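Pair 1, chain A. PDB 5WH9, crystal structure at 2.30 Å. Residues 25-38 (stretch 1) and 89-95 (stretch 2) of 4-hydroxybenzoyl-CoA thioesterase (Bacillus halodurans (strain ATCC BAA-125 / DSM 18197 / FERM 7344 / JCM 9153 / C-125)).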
# COMPACT_ATOMS: atom_id res chain seq x y z
N ASN A 25 -8.17 -1.67 -1.38
CA ASN A 25 -7.72 -1.57 -2.74
C ASN A 25 -8.80 -1.17 -3.73
O ASN A 25 -8.49 -0.60 -4.72
CB ASN A 25 -7.01 -2.83 -3.21
CG ASN A 25 -5.72 -3.07 -2.47
OD1 ASN A 25 -5.57 -4.02 -1.79
ND2 ASN A 25 -4.83 -2.16 -2.58
N TYR A 26 -10.05 -1.52 -3.45
CA TYR A 26 -11.12 -1.13 -4.36
C TYR A 26 -11.18 0.41 -4.48
O TYR A 26 -11.54 0.95 -5.53
CB TYR A 26 -12.47 -1.66 -3.88
CG TYR A 26 -12.66 -3.15 -4.02
CD1 TYR A 26 -12.09 -4.02 -3.11
CD2 TYR A 26 -13.44 -3.68 -5.04
CE1 TYR A 26 -12.26 -5.38 -3.22
CE2 TYR A 26 -13.63 -5.05 -5.15
CZ TYR A 26 -13.03 -5.90 -4.23
OH TYR A 26 -13.20 -7.28 -4.31
N TYR A 27 -10.84 1.11 -3.40
CA TYR A 27 -10.83 2.57 -3.41
C TYR A 27 -9.64 3.11 -4.19
O TYR A 27 -9.76 4.11 -4.90
CB TYR A 27 -10.88 3.12 -1.98
CG TYR A 27 -12.12 2.64 -1.26
CD1 TYR A 27 -13.32 3.34 -1.38
CD2 TYR A 27 -12.12 1.46 -0.52
CE1 TYR A 27 -14.48 2.90 -0.76
CE2 TYR A 27 -13.30 0.99 0.10
CZ TYR A 27 -14.47 1.73 -0.03
OH TYR A 27 -15.64 1.33 0.59
N LYS A 28 -8.50 2.43 -4.06
CA LYS A 28 -7.30 2.71 -4.84
C LYS A 28 -7.64 2.60 -6.32
O LYS A 28 -7.29 3.47 -7.13
CB LYS A 28 -6.19 1.71 -4.43
CG LYS A 28 -4.93 1.60 -5.30
CD LYS A 28 -4.32 0.17 -5.17
CE LYS A 28 -2.84 0.04 -5.60
NZ LYS A 28 -2.48 0.25 -7.06
N TRP A 29 -8.37 1.55 -6.67
CA TRP A 29 -8.70 1.33 -8.07
C TRP A 29 -9.68 2.37 -8.57
O TRP A 29 -9.57 2.81 -9.71
CB TRP A 29 -9.22 -0.09 -8.31
CG TRP A 29 -8.15 -1.13 -8.18
CD1 TRP A 29 -6.87 -1.06 -8.65
CD2 TRP A 29 -8.27 -2.40 -7.53
NE1 TRP A 29 -6.19 -2.20 -8.32
CE2 TRP A 29 -7.03 -3.04 -7.64
CE3 TRP A 29 -9.31 -3.06 -6.86
CZ2 TRP A 29 -6.80 -4.32 -7.12
CZ3 TRP A 29 -9.09 -4.30 -6.35
CH2 TRP A 29 -7.84 -4.92 -6.48
N MET A 30 -10.64 2.79 -7.73
CA MET A 30 -11.54 3.88 -8.11
C MET A 30 -10.77 5.17 -8.27
O MET A 30 -11.00 5.93 -9.22
CB MET A 30 -12.65 4.08 -7.09
CG MET A 30 -13.74 3.04 -7.20
SD MET A 30 -15.13 3.34 -6.10
CE MET A 30 -14.29 3.47 -4.52
N ASP A 31 -9.85 5.43 -7.36
CA ASP A 31 -9.03 6.61 -7.53
C ASP A 31 -8.32 6.55 -8.90
O ASP A 31 -8.27 7.54 -9.63
CB ASP A 31 -8.03 6.74 -6.39
CG ASP A 31 -7.27 8.03 -6.45
OD1 ASP A 31 -7.78 9.05 -5.95
OD2 ASP A 31 -6.16 8.04 -7.00
N GLU A 32 -7.79 5.38 -9.25
CA GLU A 32 -7.11 5.24 -10.53
C GLU A 32 -8.10 5.40 -11.69
O GLU A 32 -7.79 6.05 -12.69
CB GLU A 32 -6.41 3.89 -10.63
CG GLU A 32 -5.43 3.67 -9.52
CD GLU A 32 -4.75 2.31 -9.55
OE1 GLU A 32 -4.91 1.56 -10.55
OE2 GLU A 32 -4.06 1.99 -8.57
N ALA A 33 -9.28 4.82 -11.57
CA ALA A 33 -10.26 4.97 -12.62
C ALA A 33 -10.59 6.45 -12.80
O ALA A 33 -10.64 6.93 -13.93
CB ALA A 33 -11.51 4.19 -12.32
N CYS A 34 -10.79 7.16 -11.69
CA CYS A 34 -11.11 8.59 -11.74
C CYS A 34 -10.10 9.38 -12.54
O CYS A 34 -10.48 10.19 -13.38
CB CYS A 34 -11.21 9.18 -10.33
SG CYS A 34 -11.29 11.01 -10.34
N HIS A 35 -8.81 9.15 -12.26
CA HIS A 35 -7.73 9.84 -12.96
C HIS A 35 -7.68 9.45 -14.43
O HIS A 35 -7.38 10.26 -15.31
CB HIS A 35 -6.39 9.46 -12.34
CG HIS A 35 -6.06 10.22 -11.09
ND1 HIS A 35 -6.48 9.82 -9.84
CD2 HIS A 35 -5.33 11.34 -10.90
CE1 HIS A 35 -6.04 10.68 -8.93
NE2 HIS A 35 -5.32 11.60 -9.55
N HIS A 36 -7.94 8.18 -14.69
CA HIS A 36 -7.92 7.69 -16.06
C HIS A 36 -9.10 8.25 -16.81
O HIS A 36 -9.06 8.44 -18.02
CB HIS A 36 -7.96 6.17 -16.07
CG HIS A 36 -8.26 5.59 -17.42
ND1 HIS A 36 -9.53 5.50 -17.92
CD2 HIS A 36 -7.44 5.05 -18.35
CE1 HIS A 36 -9.49 4.93 -19.11
NE2 HIS A 36 -8.23 4.65 -19.40
N PHE A 37 -10.17 8.50 -16.06
CA PHE A 37 -11.38 9.05 -16.61
C PHE A 37 -11.12 10.48 -17.08
O PHE A 37 -11.40 10.81 -18.21
CB PHE A 37 -12.48 9.00 -15.55
CG PHE A 37 -13.82 9.49 -16.02
CD1 PHE A 37 -14.58 8.72 -16.89
CD2 PHE A 37 -14.34 10.69 -15.57
CE1 PHE A 37 -15.82 9.16 -17.32
CE2 PHE A 37 -15.58 11.14 -15.99
CZ PHE A 37 -16.31 10.37 -16.87
N LEU A 38 -10.58 11.34 -16.21
CA LEU A 38 -10.37 12.75 -16.55
C LEU A 38 -9.35 12.91 -17.68
O LEU A 38 -9.47 13.80 -18.53
CB LEU A 38 -9.88 13.53 -15.32
CG LEU A 38 -10.93 13.91 -14.28
CD1 LEU A 38 -10.29 14.49 -13.05
CD2 LEU A 38 -11.91 14.89 -14.87
N ILE A 89 -20.13 13.60 -8.76
CA ILE A 89 -20.04 12.21 -8.30
C ILE A 89 -19.72 11.27 -9.47
O ILE A 89 -20.37 11.32 -10.50
CB ILE A 89 -21.35 11.73 -7.65
CG1 ILE A 89 -21.63 12.50 -6.37
CG2 ILE A 89 -21.28 10.25 -7.33
CD1 ILE A 89 -22.93 12.03 -5.70
N LEU A 90 -18.72 10.42 -9.28
CA LEU A 90 -18.40 9.37 -10.24
C LEU A 90 -18.97 8.05 -9.76
O LEU A 90 -18.73 7.65 -8.62
CB LEU A 90 -16.88 9.23 -10.38
CG LEU A 90 -16.13 10.43 -10.96
CD1 LEU A 90 -14.61 10.17 -10.96
CD2 LEU A 90 -16.63 10.75 -12.36
N GLU A 91 -19.71 7.38 -10.62
CA GLU A 91 -20.10 6.01 -10.35
C GLU A 91 -19.07 5.03 -10.97
O GLU A 91 -18.65 5.20 -12.12
CB GLU A 91 -21.50 5.75 -10.88
CG GLU A 91 -22.17 4.51 -10.27
CD GLU A 91 -23.58 4.28 -10.80
OE1 GLU A 91 -24.55 4.67 -10.10
OE2 GLU A 91 -23.73 3.72 -11.91
N HIS A 92 -18.66 4.03 -10.20
CA HIS A 92 -17.70 3.04 -10.66
C HIS A 92 -18.28 1.67 -10.48
O HIS A 92 -18.72 1.32 -9.38
CB HIS A 92 -16.39 3.10 -9.86
CG HIS A 92 -15.62 4.37 -10.06
ND1 HIS A 92 -15.40 5.27 -9.04
CD2 HIS A 92 -15.04 4.90 -11.16
CE1 HIS A 92 -14.69 6.28 -9.49
NE2 HIS A 92 -14.45 6.08 -10.78
N HIS A 93 -18.23 0.87 -11.54
CA HIS A 93 -18.70 -0.50 -11.50
C HIS A 93 -17.58 -1.45 -11.87
O HIS A 93 -17.04 -1.38 -12.98
CB HIS A 93 -19.86 -0.68 -12.47
CG HIS A 93 -21.09 0.07 -12.10
ND1 HIS A 93 -21.88 -0.27 -11.02
CD2 HIS A 93 -21.70 1.13 -12.68
CE1 HIS A 93 -22.91 0.56 -10.94
NE2 HIS A 93 -22.83 1.41 -11.95
N PHE A 94 -17.24 -2.35 -10.96
CA PHE A 94 -16.21 -3.35 -11.21
C PHE A 94 -16.80 -4.50 -11.98
O PHE A 94 -17.81 -5.10 -11.56
CB PHE A 94 -15.60 -3.86 -9.90
CG PHE A 94 -14.91 -2.80 -9.12
CD1 PHE A 94 -15.64 -1.80 -8.49
CD2 PHE A 94 -13.52 -2.77 -9.04
CE1 PHE A 94 -15.00 -0.80 -7.78
CE2 PHE A 94 -12.87 -1.77 -8.32
CZ PHE A 94 -13.61 -0.80 -7.70
N ILE A 95 -16.19 -4.77 -13.13
CA ILE A 95 -16.62 -5.87 -13.97
C ILE A 95 -15.54 -6.96 -14.03
O ILE A 95 -14.40 -6.71 -14.39
CB ILE A 95 -17.01 -5.39 -15.39
CG1 ILE A 95 -18.33 -4.62 -15.34
CG2 ILE A 95 -17.21 -6.58 -16.32
CD1 ILE A 95 -18.19 -3.18 -15.06

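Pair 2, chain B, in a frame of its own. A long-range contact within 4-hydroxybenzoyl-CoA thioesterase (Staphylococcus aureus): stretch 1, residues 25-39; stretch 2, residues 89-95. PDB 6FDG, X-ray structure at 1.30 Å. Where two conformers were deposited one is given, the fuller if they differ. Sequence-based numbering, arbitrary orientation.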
# COMPACT_ATOMS: atom_id res chain seq x y z
N ASN B 25 1.31 0.20 8.05
CA ASN B 25 2.29 -0.67 7.38
C ASN B 25 2.85 -1.68 8.31
O ASN B 25 3.48 -2.67 7.85
CB ASN B 25 3.41 0.15 6.71
CG ASN B 25 2.93 0.97 5.60
OD1 ASN B 25 1.97 0.63 4.92
ND2 ASN B 25 3.62 2.10 5.32
N TYR B 26 2.62 -1.57 9.60
CA TYR B 26 3.25 -2.51 10.52
C TYR B 26 2.66 -3.89 10.39
O TYR B 26 3.38 -4.86 10.60
CB TYR B 26 3.11 -1.98 11.95
CG TYR B 26 4.05 -0.84 12.32
CD1 TYR B 26 3.99 0.45 11.78
CD2 TYR B 26 5.05 -1.10 13.20
CE1 TYR B 26 4.82 1.47 12.16
CE2 TYR B 26 5.89 -0.01 13.63
CZ TYR B 26 5.73 1.19 13.09
OH TYR B 26 6.58 2.24 13.56
N ALA B 27 1.39 -4.03 9.99
CA ALA B 27 0.86 -5.36 9.74
C ALA B 27 1.66 -6.10 8.69
O ALA B 27 1.85 -7.33 8.83
CB ALA B 27 -0.58 -5.28 9.40
N THR B 28 2.15 -5.41 7.66
CA THR B 28 2.97 -6.04 6.64
C THR B 28 4.27 -6.53 7.23
O THR B 28 4.74 -7.64 6.89
CB THR B 28 3.19 -5.14 5.43
OG1 THR B 28 1.90 -4.83 4.90
CG2 THR B 28 4.07 -5.70 4.43
N TRP B 29 4.87 -5.76 8.12
CA TRP B 29 6.11 -6.20 8.75
C TRP B 29 5.86 -7.38 9.68
O TRP B 29 6.69 -8.31 9.67
CB TRP B 29 6.73 -5.07 9.58
CG TRP B 29 7.30 -3.95 8.71
CD1 TRP B 29 7.23 -3.81 7.40
CD2 TRP B 29 8.04 -2.81 9.20
NE1 TRP B 29 7.90 -2.65 6.95
CE2 TRP B 29 8.40 -2.06 8.10
CE3 TRP B 29 8.40 -2.38 10.47
CZ2 TRP B 29 9.20 -0.90 8.16
CZ3 TRP B 29 9.17 -1.22 10.57
CH2 TRP B 29 9.55 -0.52 9.40
N PHE B 30 4.73 -7.43 10.38
CA PHE B 30 4.39 -8.62 11.19
C PHE B 30 4.24 -9.80 10.26
O PHE B 30 4.66 -10.92 10.65
CB PHE B 30 3.15 -8.43 11.99
CG PHE B 30 3.24 -7.44 13.14
CD1 PHE B 30 4.39 -6.88 13.62
CD2 PHE B 30 2.05 -7.16 13.84
CE1 PHE B 30 4.39 -6.01 14.73
CE2 PHE B 30 2.04 -6.35 14.95
CZ PHE B 30 3.24 -5.76 15.37
N GLU B 31 3.64 -9.65 9.07
CA GLU B 31 3.52 -10.76 8.13
C GLU B 31 4.86 -11.27 7.69
O GLU B 31 5.09 -12.51 7.67
CB GLU B 31 2.69 -10.29 6.95
CG GLU B 31 2.70 -11.27 5.79
CD GLU B 31 2.12 -10.58 4.54
OE1 GLU B 31 2.95 -10.17 3.61
OE2 GLU B 31 0.86 -10.57 4.40
N VAL B 32 5.77 -10.38 7.30
CA VAL B 32 7.10 -10.78 6.90
C VAL B 32 7.76 -11.58 8.03
O VAL B 32 8.36 -12.64 7.81
CB VAL B 32 7.94 -9.54 6.50
CG1 VAL B 32 9.46 -9.88 6.33
CG2 VAL B 32 7.41 -8.96 5.24
N ALA B 33 7.67 -11.12 9.23
CA ALA B 33 8.24 -11.79 10.40
C ALA B 33 7.63 -13.11 10.68
O ALA B 33 8.37 -14.10 10.94
CB ALA B 33 8.22 -10.83 11.58
N ARG B 34 6.31 -13.18 10.63
CA ARG B 34 5.62 -14.41 10.90
C ARG B 34 5.95 -15.51 9.84
O ARG B 34 6.20 -16.66 10.17
CB ARG B 34 4.07 -14.11 10.82
CG ARG B 34 3.21 -15.29 11.04
CD ARG B 34 1.74 -14.90 11.16
NE ARG B 34 1.18 -14.31 9.98
CZ ARG B 34 0.84 -13.03 9.83
NH1 ARG B 34 0.21 -12.66 8.67
NH2 ARG B 34 1.21 -12.07 10.66
N LEU B 35 6.05 -15.11 8.58
CA LEU B 35 6.39 -16.05 7.51
C LEU B 35 7.86 -16.47 7.70
O LEU B 35 8.17 -17.65 7.30
CB LEU B 35 6.08 -15.43 6.16
CG LEU B 35 4.59 -15.32 5.81
CD1 LEU B 35 4.38 -14.47 4.55
CD2 LEU B 35 3.95 -16.69 5.57
N ASP B 36 8.73 -15.60 8.21
CA ASP B 36 10.12 -15.98 8.47
C ASP B 36 10.12 -16.96 9.61
O ASP B 36 10.91 -17.95 9.60
CB ASP B 36 10.92 -14.70 8.84
CG ASP B 36 12.42 -14.93 8.97
OD1 ASP B 36 13.00 -15.64 8.12
OD2 ASP B 36 12.95 -14.38 9.97
N TYR B 37 9.34 -16.81 10.69
CA TYR B 37 9.22 -17.76 11.80
C TYR B 37 8.86 -19.11 11.21
O TYR B 37 9.46 -20.16 11.54
CB TYR B 37 8.21 -17.27 12.84
CG TYR B 37 7.95 -18.21 13.94
CD1 TYR B 37 7.02 -19.26 13.81
CD2 TYR B 37 8.60 -18.09 15.19
CE1 TYR B 37 6.75 -20.14 14.83
CE2 TYR B 37 8.33 -18.95 16.24
CZ TYR B 37 7.43 -19.98 16.08
OH TYR B 37 7.17 -20.86 17.16
N ILE B 38 7.81 -19.18 10.40
CA ILE B 38 7.35 -20.45 9.89
C ILE B 38 8.47 -21.07 9.06
O ILE B 38 8.62 -22.36 9.16
CB ILE B 38 6.05 -20.14 9.05
CG1 ILE B 38 4.91 -19.70 9.95
CG2 ILE B 38 5.70 -21.36 8.13
CD1 ILE B 38 3.69 -19.20 9.18
N SER B 39 9.10 -20.35 8.21
CA SER B 39 10.20 -20.95 7.45
C SER B 39 11.28 -21.53 8.34
O SER B 39 11.82 -22.64 8.21
CB SER B 39 10.72 -19.93 6.49
OG SER B 39 11.70 -20.34 5.57
N VAL B 89 -1.98 -17.58 18.10
CA VAL B 89 -1.72 -16.15 18.39
C VAL B 89 -0.22 -15.96 18.39
O VAL B 89 0.50 -16.58 19.18
CB VAL B 89 -2.30 -15.71 19.72
CG1 VAL B 89 -2.02 -14.22 19.97
CG2 VAL B 89 -3.82 -15.96 19.73
N TYR B 90 0.28 -15.16 17.46
CA TYR B 90 1.69 -14.75 17.38
C TYR B 90 1.83 -13.45 18.09
O TYR B 90 0.95 -12.55 17.99
CB TYR B 90 2.14 -14.59 15.94
CG TYR B 90 2.12 -15.81 15.08
CD1 TYR B 90 0.96 -16.37 14.60
CD2 TYR B 90 3.32 -16.48 14.82
CE1 TYR B 90 0.99 -17.54 13.82
CE2 TYR B 90 3.36 -17.65 14.01
CZ TYR B 90 2.20 -18.11 13.59
OH TYR B 90 2.20 -19.29 12.77
N LYS B 91 2.94 -13.25 18.78
CA LYS B 91 3.32 -11.96 19.36
C LYS B 91 4.62 -11.53 18.76
O LYS B 91 5.48 -12.31 18.31
CB LYS B 91 3.44 -12.05 20.90
CG LYS B 91 2.07 -12.01 21.57
CD LYS B 91 2.11 -12.13 23.09
CE LYS B 91 2.79 -10.92 23.66
NZ LYS B 91 2.13 -10.69 25.04
N TYR B 92 4.78 -10.19 18.75
CA TYR B 92 5.92 -9.54 18.13
C TYR B 92 6.48 -8.41 18.96
O TYR B 92 5.76 -7.70 19.70
CB TYR B 92 5.52 -8.84 16.82
CG TYR B 92 4.73 -9.77 15.89
CD1 TYR B 92 3.32 -9.81 16.01
CD2 TYR B 92 5.33 -10.49 14.91
CE1 TYR B 92 2.56 -10.68 15.23
CE2 TYR B 92 4.55 -11.34 14.07
CZ TYR B 92 3.19 -11.37 14.21
OH TYR B 92 2.41 -12.20 13.34
N GLU B 93 7.77 -8.21 18.81
CA GLU B 93 8.48 -6.98 19.34
C GLU B 93 9.32 -6.47 18.22
O GLU B 93 10.03 -7.23 17.56
CB GLU B 93 9.39 -7.34 20.55
CG GLU B 93 8.64 -7.73 21.75
CD GLU B 93 9.50 -8.23 22.94
OE1 GLU B 93 10.62 -8.62 22.70
OE2 GLU B 93 8.88 -8.30 23.99
N ILE B 94 9.31 -5.15 17.99
CA ILE B 94 10.16 -4.53 16.99
C ILE B 94 11.20 -3.62 17.67
O ILE B 94 10.82 -2.76 18.50
CB ILE B 94 9.41 -3.67 16.00
CG1 ILE B 94 8.29 -4.51 15.30
CG2 ILE B 94 10.36 -3.06 15.00
CD1 ILE B 94 7.52 -3.73 14.28
N PHE B 95 12.47 -3.91 17.39
CA PHE B 95 13.59 -3.07 17.91
C PHE B 95 14.11 -2.28 16.80
O PHE B 95 14.36 -2.69 15.66
CB PHE B 95 14.64 -4.04 18.50
CG PHE B 95 14.15 -4.87 19.64
CD1 PHE B 95 14.20 -4.41 20.99
CD2 PHE B 95 13.56 -6.13 19.41
CE1 PHE B 95 13.67 -5.14 22.06
CE2 PHE B 95 13.06 -6.85 20.50
CZ PHE B 95 13.10 -6.39 21.79

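What backbone arrangement do the two pairs share? In each, a helix lies across a strand, with axes approaching to 9.6 Å in pair 1 and 9.8 Å in pair 2, and N-to-C directions at 119° and 113°. The central residues superpose with an RMSD of 0.4 Å. Met A30 matches Phe B30 and lies across from His A92, which matches Tyr B92; Cys A34 and Arg B34 likewise sit across from Leu A90 and Tyr B90. Because side chains alternate along a strand, positions 90, 92 and 94 point their CA-to-CB bonds toward the helix in both pairs, while 91 and 93 point away.

How is the centre of the contact filled? In pair 1, Met A30 lies against the imidazole of His A92, with CA of Met A30 over one ring face and its SD 4.5 Å from the centroid of the His A92 ring, in an oblique sulfur-aromatic approach. Pair 2 places two flat rings here: Phe B30 and Tyr B92 form an offset stack, centroids 4.1 Å apart and planes only 4° from parallel. Ala A33 and Ala B33 coincide, and each small side chain approaches the ring at position 92: Ala A33 CB lies beside the His A92 ring, and Ala B33 CB is 4.4 Å from Tyr B92 CD2.

What happens where an aromatic ring on one strand matches an aliphatic side chain on the other? Phe A94 receives the edge of Tyr A26 on its face, centroids 5.3 Å apart, while Trp A29 CB lies near the edge of the Phe A94 ring. Ile B94 instead reaches three aromatic rings with one methyl group: its CD1 lies 3.8 Å from Tyr B26 CD2, 4.1 Å from Trp B29 CE3 and 3.9 Å from Phe B30 CE1. Tyr A26 and Trp A29 superpose on Tyr B26 and Trp B29, and the same two helix residues meet a phenyl ring in pair 1 and a methyl group in pair 2.

How do the pairs differ at the other end? Leu A90 packs through aliphatic branches, CD1 3.5 Å from Cys A34 SG and CD2 3.8 Å from Phe A37 CE2. In pair 2, Tyr B90 turns its edge toward the face of Tyr B37 and takes the aliphatic part of Arg B34 over its own face, with Arg B34 CD 3.8 Å from the Tyr B90 ring centroid. The arginine continues to Tyr B92, where NH2 of Arg B34 donates a 2.9 Å hydrogen bond to OH of Tyr B92. Pair 1 has no hydrogen bond between its stretches, so its contact rests on packing, burying 430 Å² against 491 Å² in pair 2.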